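PDB 6G5O: cytochrome P450, which is a haem protein of the cytochrome P450 family, carrying its iron porphyrin within the mainly helical fold common to that family. Local coordinates for residues L6-E11 against N307-V312; E121-F126 against T224-V229; P266-G271 against R371-H376. All coordinates share one frame; numbering follows the deposited sequence.

Contact 1. Residues L6-E11 against N307-V312; sequences LPDPFE and NPNEIV
The amide end of N309 comes up alongside the methylene of D8, with N309 CG 4.7 Å from D8 CB, and the carboxylate of E11 borders it more loosely. The F10 ring has P9 CG over one face, 3.4 Å above its plane and displaced toward the rim, while D8 OD1 lies at the ring edge, in plane. The D8 carboxylate is itself approached from above: F10 N reaches D8 OD1 at 3.3 Å, from 64° out of the carboxylate plane. D8 is put there by a first torsion that sends CG opposite its own N (chi1 177°). The bond caps the type I turn D8 to E11 that leads into helix 11-16, and R14 takes D8 OD2 in a salt bridge. N309 rides on a second type I turn, N307 to E310, closed by a weak bond from E310 N to N307 O at 3.3 Å. No hydrogen bond crosses between the segments, whose closest CA atoms, those of D8 and N309, are 7.6 Å apart; this is a light surface contact of two turns. Helix 253-264 lies beneath both: L6 and I311 each pack on F264, and E259 and R262 hold the backbone of V312 and P308. Strand 369-384 supports the other end, where F369 meets the F10 ring.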
loop_
_atom_site.group_PDB
_atom_site.type_symbol
_atom_site.label_atom_id
_atom_site.label_comp_id
_atom_site.label_asym_id
_atom_site.label_seq_id
_atom_site.Cartn_x
_atom_site.Cartn_y
_atom_site.Cartn_z
ATOM N N LEU A 6 -3.131 -12.790 10.677
ATOM C CA LEU A 6 -1.950 -12.874 9.810
ATOM C C LEU A 6 -0.755 -13.253 10.666
ATOM O O LEU A 6 -0.205 -12.411 11.379
ATOM C CB LEU A 6 -1.659 -11.554 9.079
ATOM C CG LEU A 6 -2.455 -11.295 7.790
ATOM C CD1 LEU A 6 -3.928 -11.225 8.117
ATOM C CD2 LEU A 6 -1.991 -10.028 7.069
ATOM N N PRO A 7 -0.358 -14.534 10.625
ATOM C CA PRO A 7 0.791 -14.993 11.378
ATOM C C PRO A 7 2.051 -14.306 10.912
ATOM O O PRO A 7 2.098 -13.801 9.799
ATOM C CB PRO A 7 0.879 -16.491 11.033
ATOM C CG PRO A 7 -0.467 -16.866 10.541
ATOM C CD PRO A 7 -0.993 -15.628 9.873
ATOM N N ASP A 8 3.058 -14.327 11.771
ATOM C CA ASP A 8 4.354 -13.756 11.505
ATOM C C ASP A 8 5.310 -14.896 11.145
ATOM O O ASP A 8 5.912 -15.495 12.031
ATOM C CB ASP A 8 4.834 -12.993 12.760
ATOM C CG ASP A 8 6.246 -12.410 12.622
ATOM O OD1 ASP A 8 6.696 -12.167 11.502
ATOM O OD2 ASP A 8 6.904 -12.171 13.657
ATOM N N PRO A 9 5.496 -15.171 9.839
ATOM C CA PRO A 9 6.432 -16.247 9.460
ATOM C C PRO A 9 7.901 -15.923 9.683
ATOM O O PRO A 9 8.731 -16.794 9.485
ATOM C CB PRO A 9 6.216 -16.359 7.953
ATOM C CG PRO A 9 5.939 -14.949 7.552
ATOM C CD PRO A 9 5.021 -14.437 8.646
ATOM N N PHE A 10 8.228 -14.678 10.028
ATOM C CA PHE A 10 9.645 -14.227 10.098
ATOM C C PHE A 10 10.291 -14.321 11.477
ATOM O O PHE A 10 11.476 -13.961 11.642
ATOM C CB PHE A 10 9.740 -12.763 9.622
ATOM C CG PHE A 10 9.127 -12.524 8.279
ATOM C CD1 PHE A 10 9.836 -12.836 7.126
ATOM C CD2 PHE A 10 7.843 -12.008 8.165
ATOM C CE1 PHE A 10 9.272 -12.634 5.879
ATOM C CE2 PHE A 10 7.275 -11.803 6.922
ATOM C CZ PHE A 10 7.992 -12.123 5.772
ATOM N N GLU A 11 9.520 -14.788 12.459
ATOM C CA GLU A 11 9.893 -14.684 13.886
ATOM C C GLU A 11 11.195 -15.354 14.303
ATOM O O GLU A 11 12.058 -14.708 14.908
ATOM C CB GLU A 11 8.774 -15.249 14.749
ATOM C CG GLU A 11 8.968 -15.012 16.234
ATOM C CD GLU A 11 7.745 -15.469 17.050
ATOM O OE1 GLU A 11 6.608 -15.515 16.516
ATOM O OE2 GLU A 11 7.896 -15.793 18.241
ATOM N N ASN A 307 2.820 -6.602 22.769
ATOM C CA ASN A 307 1.739 -7.429 22.167
ATOM C C ASN A 307 1.792 -7.321 20.646
ATOM O O ASN A 307 0.853 -6.873 20.027
ATOM C CB ASN A 307 0.355 -6.978 22.635
ATOM C CG ASN A 307 0.205 -6.958 24.148
ATOM O OD1 ASN A 307 0.356 -7.994 24.790
ATOM N ND2 ASN A 307 -0.180 -5.791 24.719
ATOM N N PRO A 308 2.919 -7.682 20.034
ATOM C CA PRO A 308 3.061 -7.371 18.613
ATOM C C PRO A 308 2.159 -8.186 17.699
ATOM O O PRO A 308 1.873 -7.743 16.575
ATOM C CB PRO A 308 4.536 -7.698 18.317
ATOM C CG PRO A 308 4.974 -8.603 19.396
ATOM C CD PRO A 308 4.127 -8.285 20.610
ATOM N N ASN A 309 1.721 -9.372 18.138
ATOM C CA ASN A 309 0.948 -10.256 17.276
ATOM C C ASN A 309 -0.529 -10.124 17.535
ATOM O O ASN A 309 -1.324 -10.952 17.129
ATOM C CB ASN A 309 1.487 -11.696 17.346
ATOM C CG ASN A 309 2.936 -11.775 16.848
ATOM O OD1 ASN A 309 3.809 -12.356 17.477
ATOM N ND2 ASN A 309 3.205 -11.107 15.745
ATOM N N GLU A 310 -0.899 -9.020 18.163
ATOM C CA GLU A 310 -2.283 -8.653 18.384
ATOM C C GLU A 310 -2.506 -7.253 17.813
ATOM O O GLU A 310 -1.563 -6.466 17.637
ATOM C CB GLU A 310 -2.600 -8.572 19.898
ATOM C CG GLU A 310 -2.855 -9.898 20.602
ATOM C CD GLU A 310 -3.053 -9.759 22.122
ATOM O OE1 GLU A 310 -2.759 -10.748 22.846
ATOM O OE2 GLU A 310 -3.508 -8.680 22.597
ATOM N N ILE A 311 -3.775 -6.961 17.560
ATOM C CA ILE A 311 -4.208 -5.636 17.261
ATOM C C ILE A 311 -4.627 -4.972 18.575
ATOM O O ILE A 311 -5.629 -5.366 19.178
ATOM C CB ILE A 311 -5.329 -5.662 16.205
ATOM C CG1 ILE A 311 -4.664 -5.883 14.820
ATOM C CG2 ILE A 311 -6.146 -4.365 16.221
ATOM C CD1 ILE A 311 -5.624 -6.025 13.650
ATOM N N VAL A 312 -3.840 -3.985 19.007
ATOM C CA VAL A 312 -4.193 -3.126 20.125
ATOM C C VAL A 312 -4.816 -1.867 19.534
ATOM O O VAL A 312 -4.107 -0.948 19.051
ATOM C CB VAL A 312 -2.958 -2.736 20.974
ATOM C CG1 VAL A 312 -3.331 -1.730 22.072
ATOM C CG2 VAL A 312 -2.298 -3.962 21.563
#

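Contact 2. Residues E121-F126 against T224-V229; sequences EVVTDF and TVINAV. With HEM (protoporphyrin IX containing Fe), chain C.
Helix 122-139 starts, with a wider pi-type turn, beside helix 223-238, V123 and I226 coming nearest with their CA atoms 6.9 Å apart. By chain order these are probably the E helix and later I-helix of the P450 fold. V123 CG1 meets I226 CG2 at 4.2 Å, the two side chains crossing at about a right angle, and the same methyl of I226 rests near the backbone oxygen of V123. One turn on, F126 turns a ring edge to V229: CG1 lies close to the ring plane, 4.0 Å from F126 CE1. The ring gets there because CG stands trans to the backbone N (chi1 -174°). E121 N-caps its helix with both carboxylate oxygens, OE1 taking T124 N at 2.9 Å on the syn side and OE2 taking V123 N at 3.0 Å; I378 N also binds OE2. On the haem side, T224, at the position of the I-helix threonine of P450s, lays CB 3.5 Å from HEM C3B, its hydroxyl bonded to G220 O. No hydrogen bond joins the two helices: methyls and a ring edge make the contact, which depends on apolar burial, while the E121 carboxylate serves the helix start and strand 369-384, not the facing helix.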
loop_
_atom_site.group_PDB
_atom_site.type_symbol
_atom_site.label_atom_id
_atom_site.label_comp_id
_atom_site.label_asym_id
_atom_site.label_seq_id
_atom_site.Cartn_x
_atom_site.Cartn_y
_atom_site.Cartn_z
ATOM N N GLU A 121 -18.965 -11.042 -1.892
ATOM C CA GLU A 121 -17.585 -11.432 -1.955
ATOM C C GLU A 121 -16.784 -10.127 -1.778
ATOM O O GLU A 121 -16.735 -9.304 -2.680
ATOM C CB GLU A 121 -17.247 -12.163 -3.265
ATOM C CG GLU A 121 -15.933 -12.947 -3.185
ATOM C CD GLU A 121 -14.714 -12.028 -3.258
ATOM O OE1 GLU A 121 -14.546 -11.337 -4.288
ATOM O OE2 GLU A 121 -13.928 -11.979 -2.285
ATOM N N VAL A 122 -16.149 -9.966 -0.617
ATOM C CA VAL A 122 -15.523 -8.688 -0.233
ATOM C C VAL A 122 -14.401 -8.212 -1.168
ATOM O O VAL A 122 -14.355 -7.045 -1.522
ATOM C CB VAL A 122 -15.012 -8.732 1.215
ATOM C CG1 VAL A 122 -14.208 -7.481 1.569
ATOM C CG2 VAL A 122 -16.193 -8.862 2.167
ATOM N N VAL A 123 -13.513 -9.100 -1.577
ATOM C CA VAL A 123 -12.364 -8.673 -2.369
ATOM C C VAL A 123 -12.758 -7.940 -3.661
ATOM O O VAL A 123 -12.303 -6.806 -3.884
ATOM C CB VAL A 123 -11.433 -9.830 -2.720
ATOM C CG1 VAL A 123 -10.280 -9.357 -3.595
ATOM C CG2 VAL A 123 -10.872 -10.395 -1.453
ATOM N N THR A 124 -13.612 -8.569 -4.484
ATOM C CA THR A 124 -14.036 -8.006 -5.779
ATOM C C THR A 124 -15.276 -7.102 -5.714
ATOM O O THR A 124 -15.262 -5.989 -6.257
ATOM C CB THR A 124 -14.249 -9.127 -6.805
ATOM O OG1 THR A 124 -13.023 -9.843 -6.922
ATOM C CG2 THR A 124 -14.626 -8.586 -8.186
ATOM N N ASP A 125 -16.328 -7.563 -5.042
ATOM C CA ASP A 125 -17.589 -6.820 -4.999
ATOM C C ASP A 125 -17.567 -5.619 -4.065
ATOM O O ASP A 125 -18.440 -4.759 -4.164
ATOM C CB ASP A 125 -18.771 -7.722 -4.560
ATOM C CG ASP A 125 -18.995 -8.948 -5.484
ATOM O OD1 ASP A 125 -18.355 -9.079 -6.566
ATOM O OD2 ASP A 125 -19.830 -9.795 -5.080
ATOM N N PHE A 126 -16.621 -5.564 -3.134
ATOM C CA PHE A 126 -16.596 -4.471 -2.159
ATOM C C PHE A 126 -15.252 -3.694 -2.223
ATOM O O PHE A 126 -15.243 -2.537 -2.529
ATOM C CB PHE A 126 -16.886 -5.005 -0.743
ATOM C CG PHE A 126 -17.009 -3.932 0.294
ATOM C CD1 PHE A 126 -15.892 -3.254 0.747
ATOM C CD2 PHE A 126 -18.235 -3.594 0.810
ATOM C CE1 PHE A 126 -16.003 -2.253 1.685
ATOM C CE2 PHE A 126 -18.356 -2.602 1.753
ATOM C CZ PHE A 126 -17.226 -1.931 2.190
ATOM N N THR A 224 -2.392 -2.955 -2.230
ATOM C CA THR A 224 -2.252 -2.474 -0.858
ATOM C C THR A 224 -3.608 -2.015 -0.248
ATOM O O THR A 224 -3.997 -2.465 0.818
ATOM C CB THR A 224 -1.252 -1.329 -0.792
ATOM O OG1 THR A 224 -1.637 -0.311 -1.711
ATOM C CG2 THR A 224 0.155 -1.772 -1.111
ATOM N N VAL A 225 -4.302 -1.116 -0.919
ATOM C CA VAL A 225 -5.603 -0.655 -0.425
ATOM C C VAL A 225 -6.654 -1.780 -0.416
ATOM O O VAL A 225 -7.458 -1.869 0.523
ATOM C CB VAL A 225 -6.133 0.561 -1.232
ATOM C CG1 VAL A 225 -7.591 0.880 -0.921
ATOM C CG2 VAL A 225 -5.264 1.801 -1.015
ATOM N N ILE A 226 -6.658 -2.617 -1.461
ATOM C CA ILE A 226 -7.645 -3.697 -1.532
ATOM C C ILE A 226 -7.470 -4.674 -0.336
ATOM O O ILE A 226 -8.453 -5.085 0.290
ATOM C CB ILE A 226 -7.608 -4.447 -2.877
ATOM C CG1 ILE A 226 -8.144 -3.564 -3.995
ATOM C CG2 ILE A 226 -8.522 -5.671 -2.835
ATOM C CD1 ILE A 226 -7.880 -4.101 -5.390
ATOM N N ASN A 227 -6.223 -5.003 -0.029
ATOM C CA ASN A 227 -5.893 -5.862 1.114
ATOM C C ASN A 227 -6.169 -5.217 2.493
ATOM O O ASN A 227 -6.727 -5.871 3.385
ATOM C CB ASN A 227 -4.465 -6.346 1.022
ATOM C CG ASN A 227 -4.302 -7.455 -0.014
ATOM O OD1 ASN A 227 -5.262 -8.232 -0.270
ATOM N ND2 ASN A 227 -3.110 -7.520 -0.638
ATOM N N ALA A 228 -5.823 -3.938 2.669
ATOM C CA ALA A 228 -6.158 -3.223 3.907
ATOM C C ALA A 228 -7.656 -3.207 4.162
ATOM O O ALA A 228 -8.114 -3.381 5.293
ATOM C CB ALA A 228 -5.624 -1.785 3.868
ATOM N N VAL A 229 -8.429 -2.918 3.122
ATOM C CA VAL A 229 -9.880 -2.813 3.283
ATOM C C VAL A 229 -10.472 -4.176 3.657
ATOM O O VAL A 229 -11.289 -4.289 4.578
ATOM C CB VAL A 229 -10.544 -2.238 2.014
ATOM C CG1 VAL A 229 -12.049 -2.426 2.012
ATOM C CG2 VAL A 229 -10.230 -0.759 1.901
HETATM C CHA HEM C . 5.723 4.220 -1.244
HETATM C CHB HEM C . 3.025 1.239 1.432
HETATM C CHC HEM C . -0.980 3.022 -0.561
HETATM C CHD HEM C . 1.703 5.518 -3.641
HETATM C C1A HEM C . 5.325 3.272 -0.328
HETATM C C2A HEM C . 6.205 2.531 0.515
HETATM C C3A HEM C . 5.445 1.730 1.245
HETATM C C4A HEM C . 4.091 1.917 0.886
HETATM C CMA HEM C . 5.976 0.795 2.281
HETATM C CAA HEM C . 7.724 2.634 0.647
HETATM C CBA HEM C . 8.390 1.961 -0.543
HETATM C CGA HEM C . 9.892 2.130 -0.499
HETATM O O1A HEM C . 10.531 2.028 -1.543
HETATM O O2A HEM C . 10.519 2.387 0.545
HETATM C C1B HEM C . 1.701 1.472 1.119
HETATM C C2B HEM C . 0.650 0.880 1.848
HETATM C C3B HEM C . -0.511 1.356 1.284
HETATM C C4B HEM C . -0.075 2.284 0.193
HETATM C CMB HEM C . 0.789 -0.113 2.963
HETATM C CAB HEM C . -1.924 1.168 1.599
HETATM C CBB HEM C . -2.401 0.590 2.685
HETATM C C1C HEM C . -0.619 3.868 -1.577
HETATM C C2C HEM C . -1.498 4.463 -2.480
HETATM C C3C HEM C . -0.734 5.135 -3.401
HETATM C C4C HEM C . 0.617 4.951 -3.011
HETATM C CMC HEM C . -2.993 4.398 -2.454
HETATM C CAC HEM C . -1.185 5.954 -4.534
HETATM C CBC HEM C . -2.435 6.190 -4.921
HETATM C C1D HEM C . 3.021 5.394 -3.172
HETATM C C2D HEM C . 4.140 6.120 -3.800
HETATM C C3D HEM C . 5.259 5.790 -3.134
HETATM C C4D HEM C . 4.825 4.812 -2.131
HETATM C CMD HEM C . 3.998 7.088 -4.925
HETATM C CAD HEM C . 6.663 6.294 -3.414
HETATM C CBD HEM C . 7.144 7.446 -2.517
HETATM C CGD HEM C . 8.548 7.918 -2.942
HETATM O O1D HEM C . 9.270 7.207 -3.726
HETATM O O2D HEM C . 9.045 9.026 -2.540
HETATM N NA HEM C . 4.023 2.846 -0.119
HETATM N NB HEM C . 1.238 2.272 0.157
HETATM N NC HEM C . 0.660 4.137 -1.912
HETATM N ND HEM C . 3.493 4.646 -2.188
HETATM FE FE HEM C . 2.439 3.521 -1.057
HETATM O O HOH W 1 2.607 1.663 -2.315
#

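Contact 3. Residues P266-G271 against R371-H376; sequences PLTQMG and RKVGFH. With HEM (protoporphyrin IX containing Fe), chain C.
R371 NH1 reaches T268 OG1 at 2.7 Å, and this is the one hydrogen bond between the two segments. The N-H points somewhat off line (141°), and the hydroxyl sits at the guanidinium edge, tilted 19° from its plane. The two side chains run alongside one another, pointing opposite ways, which also brings R371 CD within 3.8 Å of T268 CG2. Beside this pair, V373 CG2 touches P266 O at 3.7 Å; V373 keeps CG1 between its backbone N and carbonyl carbon (chi1 72°), leaving CG2 to face the proline carbonyl. A second shell fixes the first. The guanidinium also donates to the carbonyls of S265 and F264, and E364 holds the T268 hydroxyl, which, already an acceptor from R371, probably gives its proton to that carboxylate. Away from the strand, 266-271 borders the porphyrin: P266 CD lies 3.8 Å from HEM CMB, L267 CD2 lies 3.7 Å from HEM C3A, and M270 CG comes 3.5 Å from the propionate oxygen HEM O1A. The guanidinium thus has three neutral oxygen acceptors, the T268 hydroxyl and the carbonyls of S265 and F264, with the E364 carboxylate one step beyond, behind the hydroxyl. A buried arginine in that setting probably stays charged, and through T268 and the carbonyls it ties strand 369-384 to the chain that runs along the haem.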
loop_
_atom_site.group_PDB
_atom_site.type_symbol
_atom_site.label_atom_id
_atom_site.label_comp_id
_atom_site.label_asym_id
_atom_site.label_seq_id
_atom_site.Cartn_x
_atom_site.Cartn_y
_atom_site.Cartn_z
ATOM N N PRO A 266 0.363 -4.331 4.457
ATOM C CA PRO A 266 -0.060 -4.766 3.130
ATOM C C PRO A 266 1.010 -4.705 2.056
ATOM O O PRO A 266 0.930 -5.484 1.102
ATOM C CB PRO A 266 -1.229 -3.843 2.816
ATOM C CG PRO A 266 -1.627 -3.249 4.118
ATOM C CD PRO A 266 -0.370 -3.125 4.879
ATOM N N LEU A 267 2.013 -3.850 2.207
ATOM C CA LEU A 267 3.230 -4.002 1.396
ATOM C C LEU A 267 4.298 -4.683 2.242
ATOM O O LEU A 267 4.915 -4.080 3.129
ATOM C CB LEU A 267 3.749 -2.666 0.846
ATOM C CG LEU A 267 4.928 -2.728 -0.155
ATOM C CD1 LEU A 267 4.615 -3.619 -1.332
ATOM C CD2 LEU A 267 5.244 -1.356 -0.701
ATOM N N THR A 268 4.540 -5.943 1.926
ATOM C CA THR A 268 5.369 -6.809 2.748
ATOM C C THR A 268 6.791 -6.355 2.816
ATOM O O THR A 268 7.387 -6.291 3.899
ATOM C CB THR A 268 5.287 -8.270 2.237
ATOM O OG1 THR A 268 3.947 -8.742 2.400
ATOM C CG2 THR A 268 6.194 -9.172 3.020
ATOM N N GLN A 269 7.332 -5.962 1.679
ATOM C CA GLN A 269 8.773 -5.656 1.597
ATOM C C GLN A 269 9.064 -4.902 0.321
ATOM O O GLN A 269 8.257 -4.863 -0.578
ATOM C CB GLN A 269 9.628 -6.950 1.620
ATOM C CG GLN A 269 9.391 -7.875 0.425
ATOM C CD GLN A 269 10.276 -9.128 0.396
ATOM O OE1 GLN A 269 11.255 -9.258 1.144
ATOM N NE2 GLN A 269 9.935 -10.052 -0.500
ATOM N N MET A 270 10.230 -4.305 0.273
ATOM C CA MET A 270 10.673 -3.618 -0.906
ATOM C C MET A 270 12.185 -3.706 -1.003
ATOM O O MET A 270 12.891 -3.574 -0.008
ATOM C CB MET A 270 10.239 -2.145 -0.881
ATOM C CG MET A 270 10.471 -1.433 -2.223
ATOM S SD MET A 270 9.706 -2.264 -3.651
ATOM C CE MET A 270 7.955 -2.109 -3.246
ATOM N N GLY A 271 12.691 -3.906 -2.206
ATOM C CA GLY A 271 14.114 -4.041 -2.359
ATOM C C GLY A 271 14.868 -2.746 -2.399
ATOM O O GLY A 271 14.282 -1.674 -2.586
ATOM N N ARG A 371 3.751 -16.161 3.623
ATOM C CA ARG A 371 3.149 -15.033 4.347
ATOM C C ARG A 371 1.748 -14.735 3.930
ATOM O O ARG A 371 1.516 -14.298 2.818
ATOM C CB ARG A 371 3.968 -13.750 4.147
ATOM C CG ARG A 371 3.602 -12.720 5.222
ATOM C CD ARG A 371 3.526 -11.278 4.807
ATOM N NE ARG A 371 2.970 -10.512 5.928
ATOM C CZ ARG A 371 2.445 -9.301 5.828
ATOM N NH1 ARG A 371 2.412 -8.659 4.649
ATOM N NH2 ARG A 371 1.955 -8.735 6.908
ATOM N N LYS A 372 0.802 -14.921 4.829
ATOM C CA LYS A 372 -0.539 -14.490 4.554
ATOM C C LYS A 372 -0.600 -12.965 4.483
ATOM O O LYS A 372 -0.304 -12.280 5.479
ATOM C CB LYS A 372 -1.468 -14.986 5.634
ATOM C CG LYS A 372 -2.921 -14.591 5.430
ATOM C CD LYS A 372 -3.779 -15.304 6.485
ATOM C CE LYS A 372 -5.250 -14.903 6.464
ATOM N NZ LYS A 372 -6.036 -15.479 7.587
ATOM N N VAL A 373 -0.976 -12.442 3.305
ATOM C CA VAL A 373 -1.141 -10.999 3.092
ATOM C C VAL A 373 -2.592 -10.592 3.084
ATOM O O VAL A 373 -2.893 -9.416 3.235
ATOM C CB VAL A 373 -0.446 -10.496 1.792
ATOM C CG1 VAL A 373 -1.189 -10.967 0.537
ATOM C CG2 VAL A 373 -0.311 -8.951 1.792
ATOM N N GLY A 374 -3.497 -11.567 2.972
ATOM C CA GLY A 374 -4.924 -11.320 2.885
ATOM C C GLY A 374 -5.678 -12.511 2.297
ATOM O O GLY A 374 -5.354 -13.668 2.578
ATOM N N PHE A 375 -6.677 -12.214 1.466
ATOM C CA PHE A 375 -7.566 -13.210 0.869
ATOM C C PHE A 375 -7.705 -13.024 -0.645
ATOM O O PHE A 375 -7.777 -11.893 -1.128
ATOM C CB PHE A 375 -8.935 -13.073 1.477
ATOM C CG PHE A 375 -8.937 -13.224 2.957
ATOM C CD1 PHE A 375 -9.095 -14.472 3.540
ATOM C CD2 PHE A 375 -8.753 -12.125 3.773
ATOM C CE1 PHE A 375 -9.106 -14.611 4.918
ATOM C CE2 PHE A 375 -8.796 -12.246 5.149
ATOM C CZ PHE A 375 -8.956 -13.493 5.730
ATOM N N HIS A 376 -7.746 -14.141 -1.387
ATOM C CA HIS A 376 -8.097 -14.119 -2.809
ATOM C C HIS A 376 -9.591 -13.876 -2.904
ATOM O O HIS A 376 -10.069 -13.180 -3.799
ATOM C CB HIS A 376 -7.680 -15.417 -3.490
ATOM C CG HIS A 376 -6.208 -15.507 -3.788
ATOM N ND1 HIS A 376 -5.521 -14.532 -4.482
ATOM C CD2 HIS A 376 -5.296 -16.469 -3.505
ATOM C CE1 HIS A 376 -4.248 -14.876 -4.599
ATOM N NE2 HIS A 376 -4.083 -16.047 -4.012
HETATM C CHA HEM C . 5.723 4.220 -1.244
HETATM C CHB HEM C . 3.025 1.239 1.432
HETATM C CHC HEM C . -0.980 3.022 -0.561
HETATM C CHD HEM C . 1.703 5.518 -3.641
HETATM C C1A HEM C . 5.325 3.272 -0.328
HETATM C C2A HEM C . 6.205 2.531 0.515
HETATM C C3A HEM C . 5.445 1.730 1.245
HETATM C C4A HEM C . 4.091 1.917 0.886
HETATM C CMA HEM C . 5.976 0.795 2.281
HETATM C CAA HEM C . 7.724 2.634 0.647
HETATM C CBA HEM C . 8.390 1.961 -0.543
HETATM C CGA HEM C . 9.892 2.130 -0.499
HETATM O O1A HEM C . 10.531 2.028 -1.543
HETATM O O2A HEM C . 10.519 2.387 0.545
HETATM C C1B HEM C . 1.701 1.472 1.119
HETATM C C2B HEM C . 0.650 0.880 1.848
HETATM C C3B HEM C . -0.511 1.356 1.284
HETATM C C4B HEM C . -0.075 2.284 0.193
HETATM C CMB HEM C . 0.789 -0.113 2.963
HETATM C CAB HEM C . -1.924 1.168 1.599
HETATM C CBB HEM C . -2.401 0.590 2.685
HETATM C C1C HEM C . -0.619 3.868 -1.577
HETATM C C2C HEM C . -1.498 4.463 -2.480
HETATM C C3C HEM C . -0.734 5.135 -3.401
HETATM C C4C HEM C . 0.617 4.951 -3.011
HETATM C CMC HEM C . -2.993 4.398 -2.454
HETATM C CAC HEM C . -1.185 5.954 -4.534
HETATM C CBC HEM C . -2.435 6.190 -4.921
HETATM C C1D HEM C . 3.021 5.394 -3.172
HETATM C C2D HEM C . 4.140 6.120 -3.800
HETATM C C3D HEM C . 5.259 5.790 -3.134
HETATM C C4D HEM C . 4.825 4.812 -2.131
HETATM C CMD HEM C . 3.998 7.088 -4.925
HETATM C CAD HEM C . 6.663 6.294 -3.414
HETATM C CBD HEM C . 7.144 7.446 -2.517
HETATM C CGD HEM C . 8.548 7.918 -2.942
HETATM O O1D HEM C . 9.270 7.207 -3.726
HETATM O O2D HEM C . 9.045 9.026 -2.540
HETATM N NA HEM C . 4.023 2.846 -0.119
HETATM N NB HEM C . 1.238 2.272 0.157
HETATM N NC HEM C . 0.660 4.137 -1.912
HETATM N ND HEM C . 3.493 4.646 -2.188
HETATM FE FE HEM C . 2.439 3.521 -1.057
HETATM O O HOH W 1 2.607 1.663 -2.315
#

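Overall arrangement
From the N terminus, 6-11 leads into the first helix and waits almost 300 residues for 307-312, so contact 1, at the surface, closes the longest of the three loops. Contact 2 falls wholly within that loop, joining the start of helix 122-139 to helix 223-238. Contact 3 opens after it, at 266-271, and closes only at 371-376, beyond 312; it crosses contact 1 and follows contact 2 in series. Strand 369-384 is the common neighbour: L6 CD2 packs 3.2 Å from K372 O, and V123 CG2 lies 3.5 Å from F375 O. Contacts 2 and 3 both border the haem, while contact 1, centred about 21 Å from the centre of contact 2, meets contact 3 alone.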